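Local structure of acetylxylan esterase A (Aspergillus awamori, 5X6S) at residues 33-44 with 65-76. The protein is a secreted serine esterase of carbohydrate esterase family 1 that removes acetyl side groups from the backbone of acetylated xylans. Residues are numbered along the deposited sequence; the frame is centred on the assembly and turned at random.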
# COMPACT_ATOMS: atom_id res chain seq x y z
N ILE A 33 8.42 -6.14 -7.45
CA ILE A 33 7.58 -7.10 -8.20
C ILE A 33 7.03 -6.42 -9.42
O ILE A 33 6.56 -5.28 -9.35
CB ILE A 33 6.38 -7.68 -7.37
CG1 ILE A 33 6.87 -8.58 -6.23
CG2 ILE A 33 5.39 -8.39 -8.26
CD1 ILE A 33 5.82 -8.89 -5.19
N VAL A 34 7.10 -7.10 -10.55
CA VAL A 34 6.42 -6.64 -11.77
C VAL A 34 5.42 -7.70 -12.18
O VAL A 34 5.80 -8.87 -12.39
CB VAL A 34 7.41 -6.39 -12.97
CG1 VAL A 34 6.64 -6.07 -14.27
CG2 VAL A 34 8.35 -5.25 -12.66
N VAL A 35 4.14 -7.31 -12.31
CA VAL A 35 3.11 -8.20 -12.77
C VAL A 35 2.95 -7.89 -14.28
O VAL A 35 2.66 -6.73 -14.64
CB VAL A 35 1.75 -8.02 -12.01
CG1 VAL A 35 0.69 -8.97 -12.53
CG2 VAL A 35 1.87 -8.12 -10.50
N ALA A 36 3.16 -8.89 -15.12
CA ALA A 36 3.17 -8.75 -16.57
C ALA A 36 2.05 -9.60 -17.17
O ALA A 36 2.07 -10.86 -17.08
CB ALA A 36 4.55 -9.14 -17.14
N ILE A 37 1.03 -8.94 -17.75
CA ILE A 37 -0.24 -9.58 -18.06
C ILE A 37 -0.46 -9.73 -19.57
O ILE A 37 -0.44 -8.73 -20.32
CB ILE A 37 -1.42 -8.81 -17.45
CG1 ILE A 37 -1.17 -8.50 -15.96
CG2 ILE A 37 -2.73 -9.57 -17.71
CD1 ILE A 37 -2.27 -7.66 -15.27
N HIS A 38 -0.62 -10.98 -20.01
CA HIS A 38 -0.55 -11.35 -21.39
C HIS A 38 -1.83 -10.94 -22.20
O HIS A 38 -2.86 -10.62 -21.61
CB HIS A 38 -0.32 -12.85 -21.51
CG HIS A 38 -1.50 -13.69 -21.14
ND1 HIS A 38 -2.59 -13.86 -21.98
CD2 HIS A 38 -1.76 -14.42 -20.04
CE1 HIS A 38 -3.47 -14.66 -21.41
NE2 HIS A 38 -3.00 -15.02 -20.22
N TYR A 39 -1.69 -10.98 -23.53
CA TYR A 39 -2.75 -10.64 -24.53
C TYR A 39 -3.64 -11.85 -24.86
O TYR A 39 -3.34 -12.99 -24.51
CB TYR A 39 -2.06 -10.08 -25.79
CG TYR A 39 -0.80 -10.84 -26.15
CD1 TYR A 39 -0.87 -12.15 -26.65
CD2 TYR A 39 0.45 -10.30 -25.89
CE1 TYR A 39 0.29 -12.88 -26.95
CE2 TYR A 39 1.62 -11.01 -26.16
CZ TYR A 39 1.54 -12.31 -26.69
OH TYR A 39 2.67 -13.00 -26.95
N CYS A 40 -4.77 -11.65 -25.55
CA CYS A 40 -5.60 -12.79 -26.01
C CYS A 40 -4.79 -13.75 -26.81
O CYS A 40 -3.83 -13.34 -27.46
CB CYS A 40 -6.77 -12.35 -26.89
SG CYS A 40 -8.02 -11.29 -26.11
N THR A 41 -5.18 -15.02 -26.76
CA THR A 41 -4.50 -16.18 -27.38
C THR A 41 -3.18 -16.56 -26.68
O THR A 41 -2.57 -17.56 -27.06
CB THR A 41 -4.25 -16.05 -28.91
OG1 THR A 41 -3.18 -15.12 -29.16
CG2 THR A 41 -5.52 -15.58 -29.64
N GLY A 42 -2.76 -15.76 -25.69
CA GLY A 42 -1.51 -15.97 -24.98
C GLY A 42 -1.71 -16.69 -23.66
O GLY A 42 -2.81 -17.14 -23.30
N THR A 43 -0.60 -16.80 -22.93
CA THR A 43 -0.59 -17.40 -21.62
C THR A 43 0.49 -16.65 -20.83
O THR A 43 1.26 -15.88 -21.43
CB THR A 43 -0.18 -18.91 -21.67
OG1 THR A 43 1.18 -19.03 -22.14
CG2 THR A 43 -1.19 -19.72 -22.46
N GLY A 44 0.54 -16.86 -19.52
CA GLY A 44 1.57 -16.28 -18.67
C GLY A 44 3.00 -16.63 -19.17
O GLY A 44 3.83 -15.73 -19.41
N ILE A 65 5.69 -11.67 -12.04
CA ILE A 65 4.52 -12.55 -11.94
C ILE A 65 3.80 -12.49 -13.26
O ILE A 65 3.55 -11.41 -13.76
CB ILE A 65 3.51 -12.13 -10.84
CG1 ILE A 65 4.16 -12.22 -9.45
CG2 ILE A 65 2.25 -13.01 -10.93
CD1 ILE A 65 3.31 -11.52 -8.35
N TYR A 66 3.51 -13.67 -13.83
CA TYR A 66 2.85 -13.77 -15.14
C TYR A 66 1.55 -14.50 -14.92
O TYR A 66 1.54 -15.75 -14.91
CB TYR A 66 3.76 -14.53 -16.16
CG TYR A 66 5.13 -13.94 -16.41
CD1 TYR A 66 5.34 -12.92 -17.37
CD2 TYR A 66 6.24 -14.39 -15.69
CE1 TYR A 66 6.60 -12.40 -17.62
CE2 TYR A 66 7.51 -13.87 -15.94
CZ TYR A 66 7.70 -12.87 -16.86
OH TYR A 66 8.96 -12.37 -17.03
N PRO A 67 0.43 -13.77 -14.72
CA PRO A 67 -0.86 -14.46 -14.57
C PRO A 67 -1.24 -15.10 -15.90
O PRO A 67 -0.76 -14.65 -16.92
CB PRO A 67 -1.85 -13.32 -14.23
CG PRO A 67 -0.97 -12.19 -13.70
CD PRO A 67 0.27 -12.31 -14.61
N SER A 68 -2.05 -16.16 -15.85
CA SER A 68 -2.39 -16.93 -17.06
C SER A 68 -3.89 -17.16 -17.14
O SER A 68 -4.48 -17.79 -16.28
CB SER A 68 -1.66 -18.25 -17.06
OG SER A 68 -1.42 -18.63 -18.37
N SER A 69 -4.50 -16.64 -18.18
CA SER A 69 -5.95 -16.68 -18.32
C SER A 69 -6.46 -18.12 -18.32
O SER A 69 -5.85 -19.00 -18.95
CB SER A 69 -6.43 -16.00 -19.58
OG SER A 69 -7.84 -16.14 -19.68
N PRO A 70 -7.56 -18.36 -17.58
CA PRO A 70 -8.15 -19.69 -17.56
C PRO A 70 -9.07 -19.94 -18.75
O PRO A 70 -9.59 -21.08 -18.87
CB PRO A 70 -8.99 -19.68 -16.28
CG PRO A 70 -9.44 -18.24 -16.17
CD PRO A 70 -8.27 -17.42 -16.68
N TYR A 71 -9.34 -18.93 -19.57
CA TYR A 71 -10.42 -19.06 -20.56
C TYR A 71 -9.99 -19.51 -21.94
O TYR A 71 -8.88 -19.24 -22.46
CB TYR A 71 -11.26 -17.78 -20.67
CG TYR A 71 -11.78 -17.31 -19.33
CD1 TYR A 71 -12.72 -18.05 -18.62
CD2 TYR A 71 -11.30 -16.10 -18.74
CE1 TYR A 71 -13.18 -17.63 -17.38
CE2 TYR A 71 -11.75 -15.68 -17.50
CZ TYR A 71 -12.68 -16.44 -16.81
OH TYR A 71 -13.14 -16.07 -15.58
N SER A 72 -10.91 -20.20 -22.59
CA SER A 72 -10.74 -20.54 -23.99
C SER A 72 -10.57 -19.22 -24.78
O SER A 72 -11.35 -18.30 -24.64
CB SER A 72 -11.99 -21.31 -24.47
OG SER A 72 -11.73 -21.74 -25.78
N GLY A 73 -9.52 -19.14 -25.60
CA GLY A 73 -9.32 -17.94 -26.37
C GLY A 73 -8.27 -17.05 -25.72
O GLY A 73 -7.71 -16.13 -26.36
N GLY A 74 -8.00 -17.32 -24.43
CA GLY A 74 -6.90 -16.70 -23.70
C GLY A 74 -7.05 -15.22 -23.35
O GLY A 74 -6.09 -14.62 -22.86
N CYS A 75 -8.22 -14.63 -23.56
CA CYS A 75 -8.42 -13.24 -23.16
C CYS A 75 -8.68 -13.19 -21.64
O CYS A 75 -9.05 -14.21 -21.04
CB CYS A 75 -9.59 -12.59 -23.85
SG CYS A 75 -9.52 -12.55 -25.67
N TRP A 76 -8.57 -12.00 -21.07
CA TRP A 76 -8.93 -11.75 -19.67
C TRP A 76 -10.38 -11.37 -19.44
O TRP A 76 -10.96 -10.66 -20.21
CB TRP A 76 -8.00 -10.68 -19.09
CG TRP A 76 -6.59 -11.22 -18.95
CD1 TRP A 76 -5.54 -11.04 -19.83
CD2 TRP A 76 -6.12 -12.13 -17.94
NE1 TRP A 76 -4.43 -11.78 -19.38
CE2 TRP A 76 -4.77 -12.45 -18.23
CE3 TRP A 76 -6.73 -12.71 -16.81
CZ2 TRP A 76 -4.00 -13.28 -17.42
CZ3 TRP A 76 -5.97 -13.53 -15.98
CH2 TRP A 76 -4.61 -13.82 -16.32
O HOH W 1 0.73 -12.88 -18.20
O HOH W 2 -4.28 -18.64 -21.50
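Ile65 pairs in parallel with Val35: its N donates to Val34 O, and its O takes the N-H of Ala36 at 2.9 Å, nearly straight (171°). Its CD1 meets CG2 of Ile33 on the face covered by helix 91-106. On the other face Tyr66 lays its ring obliquely beside Ala36 CB. Pro67, back on the Ile65 and Val35 side, sets its CG 3.8 Å from Val35 CG1. Past this point the strands part, and a water bridges the gap, donating to both Ala36 O and Pro67 O. Ser68 OG then accepts from Gly44 N at 2.9 Å, tying the strand to the first turn of helix 44-49, which Thr43 N-caps, its OG1 bonded to Gly46 N.

Ser69 N donates to His38 NE2 (3.0 Å), straight and in the imidazole plane. ND1 gives its hydrogen to Tyr39 O, so both nitrogens are engaged and the ring's rotation is fixed; with CG between the backbone N and the carbonyl carbon (chi1 72°), the ring reaches across from the loop after strand 33-37. Ser69 OG closes an ST turn with Tyr71 N and donates to Cys75 O. Within the type II turn Tyr71-Gly74, Gly73 O accepts from Thr41 N, and Gly74 O lies at the imidazole edge, 3.0 Å from His38 CE1. Cys75 SG is bonded to Cys40 SG, locking the loops covalently. Trp76 NE1 sits over the His38 ring, planes oblique at 45°, but its N-H goes to His38 O in a weak, bent bond (3.0 Å). Ile37 CG2 lies over one indole face, toward its rim, Ser69 CB over the opposite one.

Beyond this protein's disulfide, parallel neighbours 33-37 and 63-68 in a helix-flanked central sheet fit the alpha/beta-hydrolase fold, here beside the probable nucleophile Ser119, which Tyr39 approaches.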